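Local atomic coordinates of Amy13K (Eubacterium rectale DSM 17629, PDB entry 6B3P), a protein that binds starch-type alpha-glucans through two family 26 carbohydrate-binding modules, probably helping a surface-anchored alpha-amylase of a gut bacterium hold its substrate. Residues A[101-106]-A[178-183]; A[119-124]-A[162-167]; A[128-133]-A[151-156]; A[188-193]-A[202-207]. All coordinates share one frame; numbering follows the deposited sequence.

Interaction 1. Residues A[101-106]-A[178-183]; sequences YVTTIH and IDVSVT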
loop_
_atom_site.group_PDB
_atom_site.type_symbol
_atom_site.label_atom_id
_atom_site.label_comp_id
_atom_site.label_asym_id
_atom_site.label_seq_id
_atom_site.Cartn_x
_atom_site.Cartn_y
_atom_site.Cartn_z
ATOM N N TYR A 101 -2.277 3.093 10.340
ATOM C CA TYR A 101 -2.394 2.192 9.201
ATOM C C TYR A 101 -3.403 2.746 8.214
ATOM O O TYR A 101 -4.610 2.715 8.458
ATOM C CB TYR A 101 -2.791 0.794 9.660
ATOM C CG TYR A 101 -1.697 0.130 10.449
ATOM C CD1 TYR A 101 -1.622 0.277 11.825
ATOM C CD2 TYR A 101 -0.718 -0.620 9.813
ATOM C CE1 TYR A 101 -0.614 -0.317 12.550
ATOM C CE2 TYR A 101 0.298 -1.216 10.529
ATOM C CZ TYR A 101 0.346 -1.060 11.897
ATOM O OH TYR A 101 1.353 -1.656 12.619
ATOM N N VAL A 102 -2.891 3.251 7.099
ATOM C CA VAL A 102 -3.708 3.926 6.099
ATOM C C VAL A 102 -3.854 3.047 4.868
ATOM O O VAL A 102 -2.909 2.875 4.095
ATOM C CB VAL A 102 -3.095 5.278 5.695
ATOM C CG1 VAL A 102 -4.026 6.033 4.754
ATOM C CG2 VAL A 102 -2.799 6.108 6.929
ATOM N N THR A 103 -5.051 2.496 4.693
ATOM C CA THR A 103 -5.329 1.585 3.594
ATOM C C THR A 103 -6.133 2.299 2.514
ATOM O O THR A 103 -7.243 2.771 2.758
ATOM C CB THR A 103 -6.093 0.340 4.079
ATOM O OG1 THR A 103 -5.384 -0.258 5.173
ATOM C CG2 THR A 103 -6.234 -0.680 2.959
ATOM N N THR A 104 -5.548 2.379 1.322
ATOM C CA THR A 104 -6.173 3.042 0.183
ATOM C C THR A 104 -6.655 2.009 -0.824
ATOM O O THR A 104 -5.888 1.148 -1.250
ATOM C CB THR A 104 -5.193 4.011 -0.511
ATOM O OG1 THR A 104 -4.688 4.947 0.449
ATOM C CG2 THR A 104 -5.880 4.766 -1.651
ATOM N N ILE A 105 -7.927 2.096 -1.200
ATOM C CA ILE A 105 -8.511 1.155 -2.150
ATOM C C ILE A 105 -9.146 1.896 -3.321
ATOM O O ILE A 105 -10.026 2.739 -3.134
ATOM C CB ILE A 105 -9.565 0.254 -1.479
ATOM C CG1 ILE A 105 -8.978 -0.420 -0.236
ATOM C CG2 ILE A 105 -10.060 -0.805 -2.459
ATOM C CD1 ILE A 105 -10.009 -1.082 0.659
ATOM N N HIS A 106 -8.684 1.571 -4.526
ATOM C CA HIS A 106 -9.193 2.171 -5.752
ATOM C C HIS A 106 -10.178 1.230 -6.435
ATOM O O HIS A 106 -9.889 0.045 -6.604
ATOM C CB HIS A 106 -8.044 2.498 -6.711
ATOM C CG HIS A 106 -6.952 3.315 -6.094
ATOM N ND1 HIS A 106 -7.136 4.621 -5.691
ATOM C CD2 HIS A 106 -5.660 3.017 -5.820
ATOM C CE1 HIS A 106 -6.007 5.089 -5.193
ATOM N NE2 HIS A 106 -5.095 4.135 -5.260
ATOM N N ILE A 178 -14.766 -7.942 -0.698
ATOM C CA ILE A 178 -13.333 -7.709 -0.833
ATOM C C ILE A 178 -12.673 -7.876 0.529
ATOM O O ILE A 178 -12.895 -7.072 1.427
ATOM C CB ILE A 178 -13.034 -6.303 -1.386
ATOM C CG1 ILE A 178 -13.733 -6.095 -2.733
ATOM C CG2 ILE A 178 -11.527 -6.098 -1.539
ATOM C CD1 ILE A 178 -13.971 -4.644 -3.067
ATOM N N ASP A 179 -11.866 -8.922 0.675
ATOM C CA ASP A 179 -11.168 -9.179 1.929
ATOM C C ASP A 179 -9.809 -8.490 1.918
ATOM O O ASP A 179 -8.886 -8.924 1.228
ATOM C CB ASP A 179 -11.007 -10.681 2.165
ATOM C CG ASP A 179 -12.338 -11.399 2.288
ATOM O OD1 ASP A 179 -13.345 -10.745 2.639
ATOM O OD2 ASP A 179 -12.376 -12.621 2.040
ATOM N N VAL A 180 -9.700 -7.414 2.689
ATOM C CA VAL A 180 -8.499 -6.588 2.703
ATOM C C VAL A 180 -7.500 -7.079 3.745
ATOM O O VAL A 180 -7.769 -7.033 4.945
ATOM C CB VAL A 180 -8.845 -5.106 2.983
ATOM C CG1 VAL A 180 -7.584 -4.241 3.025
ATOM C CG2 VAL A 180 -9.819 -4.585 1.935
ATOM N N SER A 181 -6.353 -7.554 3.271
ATOM C CA SER A 181 -5.226 -7.858 4.145
ATOM C C SER A 181 -4.332 -6.632 4.270
ATOM O O SER A 181 -3.710 -6.207 3.297
ATOM C CB SER A 181 -4.421 -9.045 3.613
ATOM O OG SER A 181 -5.191 -10.234 3.627
ATOM N N VAL A 182 -4.278 -6.060 5.469
ATOM C CA VAL A 182 -3.407 -4.920 5.736
ATOM C C VAL A 182 -1.994 -5.432 5.999
ATOM O O VAL A 182 -1.734 -6.065 7.021
ATOM C CB VAL A 182 -3.912 -4.084 6.935
ATOM C CG1 VAL A 182 -3.010 -2.876 7.166
ATOM C CG2 VAL A 182 -5.353 -3.635 6.697
ATOM N N THR A 183 -1.090 -5.152 5.063
ATOM C CA THR A 183 0.269 -5.685 5.098
ATOM C C THR A 183 1.300 -4.624 5.476
ATOM O O THR A 183 2.488 -4.920 5.594
ATOM C CB THR A 183 0.654 -6.288 3.733
ATOM O OG1 THR A 183 0.449 -5.312 2.703
ATOM C CG2 THR A 183 -0.193 -7.521 3.440
#

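Interaction 2. Residues A[119-124]-A[162-167]; sequences YMWGAD and NFSCIF. With GLC (alpha-D-glucopyranose), chain D; GLC (alpha-D-glucopyranose), chain B.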
loop_
_atom_site.group_PDB
_atom_site.type_symbol
_atom_site.label_atom_id
_atom_site.label_comp_id
_atom_site.label_asym_id
_atom_site.label_seq_id
_atom_site.Cartn_x
_atom_site.Cartn_y
_atom_site.Cartn_z
ATOM N N TYR A 119 -19.065 0.175 1.286
ATOM C CA TYR A 119 -19.572 -0.380 2.531
ATOM C C TYR A 119 -18.470 -1.203 3.186
ATOM O O TYR A 119 -17.842 -2.022 2.521
ATOM C CB TYR A 119 -20.814 -1.231 2.266
ATOM C CG TYR A 119 -21.323 -1.964 3.479
ATOM C CD1 TYR A 119 -22.095 -1.317 4.432
ATOM C CD2 TYR A 119 -21.033 -3.305 3.671
ATOM C CE1 TYR A 119 -22.559 -1.984 5.542
ATOM C CE2 TYR A 119 -21.493 -3.982 4.781
ATOM C CZ TYR A 119 -22.255 -3.315 5.716
ATOM O OH TYR A 119 -22.727 -3.978 6.828
ATOM N N MET A 120 -18.237 -0.977 4.478
ATOM C CA MET A 120 -17.091 -1.562 5.175
ATOM C C MET A 120 -17.475 -2.180 6.518
ATOM O O MET A 120 -18.302 -1.634 7.250
ATOM C CB MET A 120 -16.015 -0.491 5.390
ATOM C CG MET A 120 -14.692 -1.018 5.931
ATOM S SD MET A 120 -14.674 -1.252 7.721
ATOM C CE MET A 120 -14.739 0.443 8.303
ATOM N N TRP A 121 -16.858 -3.316 6.836
ATOM C CA TRP A 121 -17.038 -3.952 8.135
ATOM C C TRP A 121 -15.798 -4.743 8.542
ATOM O O TRP A 121 -14.997 -5.144 7.697
ATOM C CB TRP A 121 -18.265 -4.872 8.123
ATOM C CG TRP A 121 -18.094 -6.159 7.353
ATOM C CD1 TRP A 121 -17.873 -7.403 7.875
ATOM C CD2 TRP A 121 -18.146 -6.327 5.929
ATOM N NE1 TRP A 121 -17.779 -8.330 6.867
ATOM C CE2 TRP A 121 -17.944 -7.697 5.663
ATOM C CE3 TRP A 121 -18.341 -5.454 4.856
ATOM C CZ2 TRP A 121 -17.931 -8.212 4.368
ATOM C CZ3 TRP A 121 -18.326 -5.968 3.572
ATOM C CH2 TRP A 121 -18.125 -7.334 3.339
ATOM N N GLY A 122 -15.644 -4.946 9.847
ATOM C CA GLY A 122 -14.581 -5.780 10.382
ATOM C C GLY A 122 -13.358 -5.024 10.868
ATOM O O GLY A 122 -12.416 -5.632 11.378
ATOM N N ALA A 123 -13.364 -3.703 10.721
ATOM C CA ALA A 123 -12.212 -2.889 11.103
ATOM C C ALA A 123 -12.202 -2.596 12.602
ATOM O O ALA A 123 -13.188 -2.829 13.300
ATOM C CB ALA A 123 -12.199 -1.587 10.312
ATOM N N ASP A 124 -11.073 -2.090 13.091
ATOM C CA ASP A 124 -10.944 -1.702 14.493
ATOM C C ASP A 124 -11.840 -0.501 14.793
ATOM O O ASP A 124 -12.179 0.268 13.894
ATOM C CB ASP A 124 -9.482 -1.382 14.826
ATOM C CG ASP A 124 -9.296 -0.912 16.257
ATOM O OD1 ASP A 124 -9.407 -1.748 17.178
ATOM O OD2 ASP A 124 -9.025 0.290 16.457
ATOM N N ASN A 162 -7.119 -6.438 9.598
ATOM C CA ASN A 162 -7.766 -6.755 8.335
ATOM C C ASN A 162 -9.247 -6.417 8.417
ATOM O O ASN A 162 -9.831 -6.387 9.501
ATOM C CB ASN A 162 -7.581 -8.233 7.979
ATOM C CG ASN A 162 -6.124 -8.609 7.775
ATOM O OD1 ASN A 162 -5.271 -7.748 7.560
ATOM N ND2 ASN A 162 -5.834 -9.904 7.833
ATOM N N PHE A 163 -9.851 -6.154 7.266
ATOM C CA PHE A 163 -11.274 -5.866 7.203
ATOM C C PHE A 163 -11.801 -6.221 5.822
ATOM O O PHE A 163 -11.054 -6.706 4.971
ATOM C CB PHE A 163 -11.547 -4.395 7.525
ATOM C CG PHE A 163 -10.854 -3.431 6.610
ATOM C CD1 PHE A 163 -9.538 -3.066 6.838
ATOM C CD2 PHE A 163 -11.521 -2.877 5.530
ATOM C CE1 PHE A 163 -8.897 -2.173 6.001
ATOM C CE2 PHE A 163 -10.885 -1.983 4.689
ATOM C CZ PHE A 163 -9.571 -1.631 4.924
ATOM N N SER A 164 -13.090 -5.987 5.611
ATOM C CA SER A 164 -13.721 -6.279 4.334
ATOM C C SER A 164 -14.525 -5.082 3.866
ATOM O O SER A 164 -14.951 -4.262 4.679
ATOM C CB SER A 164 -14.624 -7.506 4.447
ATOM O OG SER A 164 -13.926 -8.607 5.000
ATOM N N CYS A 165 -14.730 -4.974 2.558
ATOM C CA CYS A 165 -15.555 -3.902 2.023
ATOM C C CYS A 165 -16.194 -4.279 0.690
ATOM O O CYS A 165 -15.826 -5.272 0.063
ATOM C CB CYS A 165 -14.736 -2.619 1.861
ATOM S SG CYS A 165 -13.475 -2.696 0.573
ATOM N N ILE A 166 -17.168 -3.472 0.278
ATOM C CA ILE A 166 -17.899 -3.682 -0.964
ATOM C C ILE A 166 -18.127 -2.342 -1.650
ATOM O O ILE A 166 -18.554 -1.382 -1.009
ATOM C CB ILE A 166 -19.266 -4.362 -0.714
ATOM C CG1 ILE A 166 -19.078 -5.770 -0.149
ATOM C CG2 ILE A 166 -20.093 -4.426 -2.002
ATOM C CD1 ILE A 166 -20.341 -6.343 0.453
ATOM N N PHE A 167 -17.842 -2.276 -2.947
ATOM C CA PHE A 167 -18.170 -1.096 -3.739
ATOM C C PHE A 167 -19.525 -1.316 -4.404
ATOM O O PHE A 167 -19.826 -2.424 -4.839
ATOM C CB PHE A 167 -17.088 -0.816 -4.784
ATOM C CG PHE A 167 -15.778 -0.363 -4.195
ATOM C CD1 PHE A 167 -15.572 0.970 -3.874
ATOM C CD2 PHE A 167 -14.755 -1.268 -3.964
ATOM C CE1 PHE A 167 -14.370 1.392 -3.334
ATOM C CE2 PHE A 167 -13.550 -0.851 -3.422
ATOM C CZ PHE A 167 -13.359 0.480 -3.108
HETATM C C1 GLC D . -22.306 -7.663 3.329
HETATM C C2 GLC D . -21.683 -8.956 2.882
HETATM C C3 GLC D . -21.935 -10.043 3.896
HETATM C C4 GLC D . -21.510 -9.594 5.265
HETATM C C5 GLC D . -22.196 -8.299 5.612
HETATM C C6 GLC D . -21.789 -7.797 6.979
HETATM O O2 GLC D . -22.176 -9.304 1.615
HETATM O O3 GLC D . -21.212 -11.184 3.555
HETATM O O4 GLC D . -21.760 -10.626 6.211
HETATM O O5 GLC D . -21.873 -7.346 4.630
HETATM O O6 GLC D . -22.470 -6.634 7.374
HETATM C C1 GLC B . -26.688 -5.428 1.570
HETATM C C2 GLC B . -25.653 -6.028 0.632
HETATM C C3 GLC B . -24.893 -7.146 1.270
HETATM C C4 GLC B . -24.340 -6.686 2.582
HETATM C C5 GLC B . -25.440 -6.138 3.462
HETATM C C6 GLC B . -24.911 -5.616 4.771
HETATM O O1 GLC B . -27.823 -6.277 1.758
HETATM O O2 GLC B . -26.254 -6.530 -0.517
HETATM O O3 GLC B . -23.822 -7.556 0.452
HETATM O O4 GLC B . -23.711 -7.785 3.198
HETATM O O5 GLC B . -26.064 -5.094 2.792
HETATM O O6 GLC B . -25.933 -5.275 5.654
#

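Interaction 3. Residues A[128-133]-A[151-156]; sequences TGAGVG and YDVVYT. With FMT (formic acid), chain T.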
loop_
_atom_site.group_PDB
_atom_site.type_symbol
_atom_site.label_atom_id
_atom_site.label_comp_id
_atom_site.label_asym_id
_atom_site.label_seq_id
_atom_site.Cartn_x
_atom_site.Cartn_y
_atom_site.Cartn_z
ATOM N N THR A 128 -11.463 5.229 10.677
ATOM C CA THR A 128 -12.115 6.379 10.059
ATOM C C THR A 128 -12.053 6.229 8.545
ATOM O O THR A 128 -11.119 5.635 8.011
ATOM C CB THR A 128 -11.462 7.714 10.471
ATOM O OG1 THR A 128 -10.117 7.764 9.981
ATOM C CG2 THR A 128 -11.455 7.865 11.984
ATOM N N GLY A 129 -13.054 6.773 7.862
ATOM C CA GLY A 129 -13.168 6.643 6.422
ATOM C C GLY A 129 -14.624 6.677 6.000
ATOM O O GLY A 129 -15.519 6.669 6.846
ATOM N N ALA A 130 -14.853 6.707 4.689
ATOM C CA ALA A 130 -16.182 6.914 4.119
ATOM C C ALA A 130 -17.277 6.067 4.765
ATOM O O ALA A 130 -18.321 6.587 5.157
ATOM C CB ALA A 130 -16.143 6.635 2.625
ATOM N N GLY A 131 -17.027 4.768 4.886
ATOM C CA GLY A 131 -18.064 3.826 5.265
ATOM C C GLY A 131 -18.168 3.453 6.731
ATOM O O GLY A 131 -19.031 2.648 7.086
ATOM N N VAL A 132 -17.320 4.012 7.591
ATOM C CA VAL A 132 -17.345 3.603 8.994
ATOM C C VAL A 132 -18.633 4.104 9.652
ATOM O O VAL A 132 -19.073 5.228 9.405
ATOM C CB VAL A 132 -16.086 4.094 9.795
ATOM C CG1 VAL A 132 -14.797 3.749 9.036
ATOM C CG2 VAL A 132 -16.139 5.594 10.165
ATOM N N GLY A 133 -19.253 3.246 10.458
ATOM C CA GLY A 133 -20.476 3.594 11.160
ATOM C C GLY A 133 -21.660 3.856 10.243
ATOM O O GLY A 133 -22.585 4.580 10.617
ATOM N N TYR A 151 -12.546 5.374 -8.564
ATOM C CA TYR A 151 -12.962 6.041 -7.337
ATOM C C TYR A 151 -12.094 5.549 -6.189
ATOM O O TYR A 151 -11.594 4.424 -6.220
ATOM C CB TYR A 151 -14.440 5.784 -7.043
ATOM C CG TYR A 151 -15.379 6.430 -8.035
ATOM C CD1 TYR A 151 -15.532 5.912 -9.314
ATOM C CD2 TYR A 151 -16.119 7.553 -7.690
ATOM C CE1 TYR A 151 -16.388 6.497 -10.225
ATOM C CE2 TYR A 151 -16.981 8.147 -8.595
ATOM C CZ TYR A 151 -17.111 7.614 -9.860
ATOM O OH TYR A 151 -17.967 8.201 -10.762
ATOM N N ASP A 152 -11.922 6.393 -5.176
ATOM C CA ASP A 152 -11.018 6.092 -4.073
ATOM C C ASP A 152 -11.732 6.065 -2.728
ATOM O O ASP A 152 -12.673 6.822 -2.496
ATOM C CB ASP A 152 -9.888 7.124 -4.016
ATOM C CG ASP A 152 -9.210 7.322 -5.354
ATOM O OD1 ASP A 152 -8.989 6.321 -6.068
ATOM O OD2 ASP A 152 -8.900 8.483 -5.694
ATOM N N VAL A 153 -11.273 5.176 -1.854
ATOM C CA VAL A 153 -11.670 5.193 -0.454
ATOM C C VAL A 153 -10.432 4.922 0.394
ATOM O O VAL A 153 -9.571 4.125 0.017
ATOM C CB VAL A 153 -12.776 4.158 -0.144
ATOM C CG1 VAL A 153 -12.263 2.738 -0.334
ATOM C CG2 VAL A 153 -13.316 4.358 1.268
ATOM N N VAL A 154 -10.349 5.600 1.532
ATOM C CA VAL A 154 -9.217 5.466 2.439
ATOM C C VAL A 154 -9.711 5.157 3.843
ATOM O O VAL A 154 -10.491 5.921 4.415
ATOM C CB VAL A 154 -8.358 6.750 2.476
ATOM C CG1 VAL A 154 -7.168 6.580 3.422
ATOM C CG2 VAL A 154 -7.883 7.118 1.076
ATOM N N TYR A 155 -9.255 4.032 4.387
ATOM C CA TYR A 155 -9.568 3.656 5.759
ATOM C C TYR A 155 -8.318 3.696 6.631
ATOM O O TYR A 155 -7.315 3.050 6.331
ATOM C CB TYR A 155 -10.212 2.270 5.800
ATOM C CG TYR A 155 -11.604 2.273 5.223
ATOM C CD1 TYR A 155 -12.647 2.894 5.895
ATOM C CD2 TYR A 155 -11.876 1.671 4.003
ATOM C CE1 TYR A 155 -13.921 2.913 5.372
ATOM C CE2 TYR A 155 -13.147 1.683 3.471
ATOM C CZ TYR A 155 -14.166 2.305 4.158
ATOM O OH TYR A 155 -15.435 2.316 3.627
ATOM N N THR A 156 -8.400 4.472 7.708
ATOM C CA THR A 156 -7.289 4.667 8.630
ATOM C C THR A 156 -7.588 4.016 9.969
ATOM O O THR A 156 -8.656 4.241 10.533
ATOM C CB THR A 156 -7.008 6.164 8.853
ATOM O OG1 THR A 156 -6.762 6.801 7.594
ATOM C CG2 THR A 156 -5.806 6.362 9.768
HETATM C C FMT T . -12.383 8.476 2.514
HETATM O O1 FMT T . -11.698 8.416 1.495
HETATM O O2 FMT T . -12.767 7.463 3.096
HETATM O O HOH W 1 -9.274 7.518 6.243
#

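Interaction 4. Residues A[188-193]-A[202-207]; sequences ELWVTG and KTAPDS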
loop_
_atom_site.group_PDB
_atom_site.type_symbol
_atom_site.label_atom_id
_atom_site.label_comp_id
_atom_site.label_asym_id
_atom_site.label_seq_id
_atom_site.Cartn_x
_atom_site.Cartn_y
_atom_site.Cartn_z
ATOM N N GLU A 188 -2.052 -0.469 -0.336
ATOM C CA GLU A 188 -2.803 0.053 -1.470
ATOM C C GLU A 188 -3.320 -1.083 -2.352
ATOM O O GLU A 188 -2.584 -2.020 -2.664
ATOM C CB GLU A 188 -1.933 1.007 -2.291
ATOM C CG GLU A 188 -2.696 1.776 -3.361
ATOM C CD GLU A 188 -1.836 2.805 -4.065
ATOM O OE1 GLU A 188 -0.594 2.684 -4.013
ATOM O OE2 GLU A 188 -2.402 3.741 -4.669
ATOM N N LEU A 189 -4.586 -0.989 -2.750
ATOM C CA LEU A 189 -5.222 -2.015 -3.574
ATOM C C LEU A 189 -6.014 -1.404 -4.728
ATOM O O LEU A 189 -6.451 -0.256 -4.654
ATOM C CB LEU A 189 -6.151 -2.880 -2.723
ATOM C CG LEU A 189 -5.509 -3.633 -1.558
ATOM C CD1 LEU A 189 -6.584 -4.197 -0.645
ATOM C CD2 LEU A 189 -4.606 -4.743 -2.070
ATOM N N TRP A 190 -6.187 -2.185 -5.792
ATOM C CA TRP A 190 -7.003 -1.796 -6.938
ATOM C C TRP A 190 -8.061 -2.865 -7.192
ATOM O O TRP A 190 -7.749 -4.056 -7.218
ATOM C CB TRP A 190 -6.138 -1.604 -8.184
ATOM C CG TRP A 190 -5.193 -0.449 -8.096
ATOM C CD1 TRP A 190 -5.390 0.809 -8.587
ATOM C CD2 TRP A 190 -3.898 -0.443 -7.484
ATOM N NE1 TRP A 190 -4.298 1.598 -8.317
ATOM C CE2 TRP A 190 -3.368 0.853 -7.642
ATOM C CE3 TRP A 190 -3.136 -1.408 -6.819
ATOM C CZ2 TRP A 190 -2.112 1.209 -7.156
ATOM C CZ3 TRP A 190 -1.887 -1.052 -6.338
ATOM C CH2 TRP A 190 -1.388 0.245 -6.510
ATOM N N VAL A 191 -9.307 -2.439 -7.384
ATOM C CA VAL A 191 -10.413 -3.374 -7.576
ATOM C C VAL A 191 -11.188 -3.074 -8.857
ATOM O O VAL A 191 -11.458 -1.916 -9.177
ATOM C CB VAL A 191 -11.386 -3.345 -6.378
ATOM C CG1 VAL A 191 -12.455 -4.426 -6.523
ATOM C CG2 VAL A 191 -10.625 -3.524 -5.070
ATOM N N THR A 192 -11.528 -4.133 -9.586
ATOM C CA THR A 192 -12.353 -4.026 -10.785
ATOM C C THR A 192 -13.448 -5.084 -10.786
ATOM O O THR A 192 -13.314 -6.131 -10.153
ATOM C CB THR A 192 -11.517 -4.190 -12.068
ATOM O OG1 THR A 192 -10.911 -5.488 -12.084
ATOM C CG2 THR A 192 -10.435 -3.124 -12.148
ATOM N N GLY A 193 -14.530 -4.803 -11.505
ATOM C CA GLY A 193 -15.582 -5.778 -11.716
ATOM C C GLY A 193 -16.754 -5.618 -10.772
ATOM O O GLY A 193 -16.826 -4.658 -10.006
ATOM N N LYS A 202 -2.868 -6.141 -6.227
ATOM C CA LYS A 202 -1.948 -5.619 -5.221
ATOM C C LYS A 202 -0.897 -4.706 -5.847
ATOM O O LYS A 202 -0.202 -3.977 -5.142
ATOM C CB LYS A 202 -1.284 -6.775 -4.473
ATOM C CG LYS A 202 -2.210 -7.429 -3.454
ATOM C CD LYS A 202 -1.730 -8.801 -3.012
ATOM C CE LYS A 202 -0.528 -8.707 -2.095
ATOM N NZ LYS A 202 -0.364 -9.944 -1.283
ATOM N N THR A 203 -0.789 -4.757 -7.171
ATOM C CA THR A 203 -0.036 -3.763 -7.932
ATOM C C THR A 203 -0.967 -3.203 -9.000
ATOM O O THR A 203 -1.869 -3.897 -9.460
ATOM C CB THR A 203 1.232 -4.353 -8.586
ATOM O OG1 THR A 203 0.877 -5.461 -9.420
ATOM C CG2 THR A 203 2.223 -4.816 -7.524
ATOM N N ALA A 204 -0.758 -1.946 -9.381
ATOM C CA ALA A 204 -1.652 -1.272 -10.322
ATOM C C ALA A 204 -1.805 -2.069 -11.617
ATOM O O ALA A 204 -0.809 -2.463 -12.223
ATOM C CB ALA A 204 -1.144 0.127 -10.628
ATOM N N PRO A 205 -3.057 -2.316 -12.043
ATOM C CA PRO A 205 -3.279 -3.064 -13.282
ATOM C C PRO A 205 -3.151 -2.173 -14.516
ATOM O O PRO A 205 -3.128 -0.951 -14.381
ATOM C CB PRO A 205 -4.707 -3.582 -13.113
ATOM C CG PRO A 205 -5.381 -2.517 -12.327
ATOM C CD PRO A 205 -4.332 -1.941 -11.403
ATOM N N ASP A 206 -3.062 -2.780 -15.697
ATOM C CA ASP A 206 -2.954 -2.033 -16.951
ATOM C C ASP A 206 -4.066 -0.994 -17.087
ATOM O O ASP A 206 -3.895 0.038 -17.737
ATOM C CB ASP A 206 -2.994 -2.990 -18.143
ATOM C CG ASP A 206 -1.786 -3.904 -18.201
ATOM O OD1 ASP A 206 -1.132 -4.098 -17.155
ATOM O OD2 ASP A 206 -1.493 -4.433 -19.294
ATOM N N SER A 207 -5.206 -1.284 -16.469
ATOM C CA SER A 207 -6.350 -0.379 -16.479
ATOM C C SER A 207 -6.075 0.921 -15.721
ATOM O O SER A 207 -6.790 1.910 -15.888
ATOM C CB SER A 207 -7.570 -1.078 -15.876
ATOM O OG SER A 207 -8.660 -0.183 -15.784
HETATM O O HOH W 2 -0.722 -3.904 -2.178
#

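Interaction 1. Residues A[101-106]-A[178-183]
The two sheets of a starch-binding module face each other here. Strand 101-106 belongs to one sheet, and the strand at 178-180 forms an edge of the other. Val182 CG1 meets Tyr101 CD2 at 4.2 Å, the two side chains crossing obliquely. Val182 CG2 lies 3.7 Å from Thr103 OG1, and these side chains also cross obliquely. The methyl of Thr103 is anti to its backbone N and so points across the gap. Thr103 CG2 meets Val180 CG1 tip to tip at 3.8 Å. This is the inside of a beta-sandwich, where alternate residues of each strand turn inward. Val180 thus sends one methyl to each of two neighbours. Its CG2 touches Ile105 CD1 at 3.7 Å, again end to end. Ile105 reaches this far because its chain is extended about CB-CG1 (chi2 167°), with CD1 anti to CA. Phe163, from the neighbouring strand, and Leu189, from the facing sheet, also pack on Val180. The backbone N of Val182 is bonded to Asn162 OD1.

Interaction 2. Residues A[119-124]-A[162-167]
Trp121 lies between protein and sugar. One face of its indole carries Ser164 CB, which sits 3.6 Å from the centroid of the six-membered ring in a CH-pi contact. The opposite face carries the chain D glucose, with O5 offset toward the rim. Trp121 CG occupies the crowded position between backbone N and carbonyl carbon (chi1 73°), which folds the ring back over strand 163-167. There Trp121 CZ3 reaches Ile166 CD1 at 3.7 Å. Tyr119 stands beside it, with CG anti to the backbone N (chi1 174°). The chain D glucose comes at the edge of the Tyr119 ring, where Tyr119 OH and O6 of that glucose form a hydrogen bond of 2.7 Å. On the other face of the sheet, Met120 crosses the Phe163 side chain at about a right angle. Met120 CG is 3.7 Å from Phe163 CD2, and the Met120 sulfur makes a Met-aromatic contact.

Four backbone bonds pair the antiparallel strands. Trp121 uses both its N and its O with Ser164, and Ser164 N to Trp121 O is 2.9 Å. An alanine in place of Trp121 would remove the indole and would probably weaken glucose binding and uncover Ser164 and Ile166. Gln174 and Asn177 add hydrogen bonds to glucose, and Trp136 of the pocket meets Tyr119 edge-to-face. The sugar is therefore held by an apolar platform together with directed hydrogen bonds.

Interaction 3. Residues A[128-133]-A[151-156]
The Tyr155 ring reaches from strand 151-156 to the loop 128-133. Its CB lies near the carbonyl oxygen of Thr128. Tyr155 CD1 then meets Gly129 CA at 3.8 Å. Tyr155 CE1 touches Val132 CG1 at 3.9 Å, near the plane of the ring. CZ lies near Gly131 N. At the tip, Tyr155 OH accepts a weak bond from Gly131 N at 3.2 Å; its stronger partner is Asn118 OD1. A CB on Gly129 or Gly131 would collide with this side chain. Gly129 opens a type I turn that ends at Val132.

One antiparallel bridge fastens the loop to the edge strand of its sheet. Thr156 N bonds Thr128 O at 3.0 Å and nearly straight (169°), while Thr128 N bonds Thr156 O. A water donates to Thr128 O and to Val154 O. Formate, probably from the crystallisation liquor, accepts from Ala130 N through O2 at 2.7 Å and from Val154 N through O1. Beside the bridge, water and, in this crystal, formate thus link backbone groups that do not pair directly.

Interaction 4. Residues A[188-193]-A[202-207]
Two carbonyl oxygens share one water, the polar link of this contact. The water donates to Glu188 O at 2.7 Å and to Lys202 O at 3.0 Å, so two acceptors grip it. It bridges strand 188-192 to the loop after strand 199-201. The Lys202 carbonyl also lies at the edge of the Trp190 ring, in its plane.

Trp190 carries the apolar part. Its CG is anti to the carbonyl carbon (chi1 -67°), which lays the indole against the loop. Ala204 CA sits over the centre of one face. Ala204 CB makes a CH-pi contact 3.9 Å from the centroid of the six-membered ring. Ala204 N is above the same face, 3.4 Å from Trp190 CZ3. The Pro205 and Trp190 side chains cross obliquely; Pro205 CD makes an off-centre CH-pi contact with the five-membered ring and lies 3.7 Å from Trp190 CB. On the opposite face lies Glu188 CG. The Leu189 and Lys202 side chains lie side by side, Leu189 CD2 3.9 Å from Lys202 CG.

Trp208 and His106 also meet the Trp190 ring, and Lys202 NZ forms a salt bridge with Asp2. A serine in place of Trp190 would lose the whole indole and would probably loosen the segment 202-205 from the sheet. Direct adhesion here is thus mainly dispersion and CH-pi contact against one flat ring, with the shared water linking two acceptor carbonyls.

How the interactions relate
All four contacts lie in the C-terminal sandwich of the chain. Along the sequence, interaction 3 is nested inside interaction 2, which is nested inside interaction 1; interaction 4 follows. Strands 150-157, 101-108 and 188-192 are successive neighbours in one sheet, which interactions 1, 3 and 4 all reach. Strands 116-121, 163-168 and 178-180 belong to the facing sheet. Interaction 1 joins the two sheets, and its centre is about 9 Å from that of interaction 2 and 10 Å from that of interaction 3. Interactions 2 and 4 are about 18 Å apart, centre to centre. The glucan site of this module is thus built at interaction 2, whose centre is far from that of interaction 4.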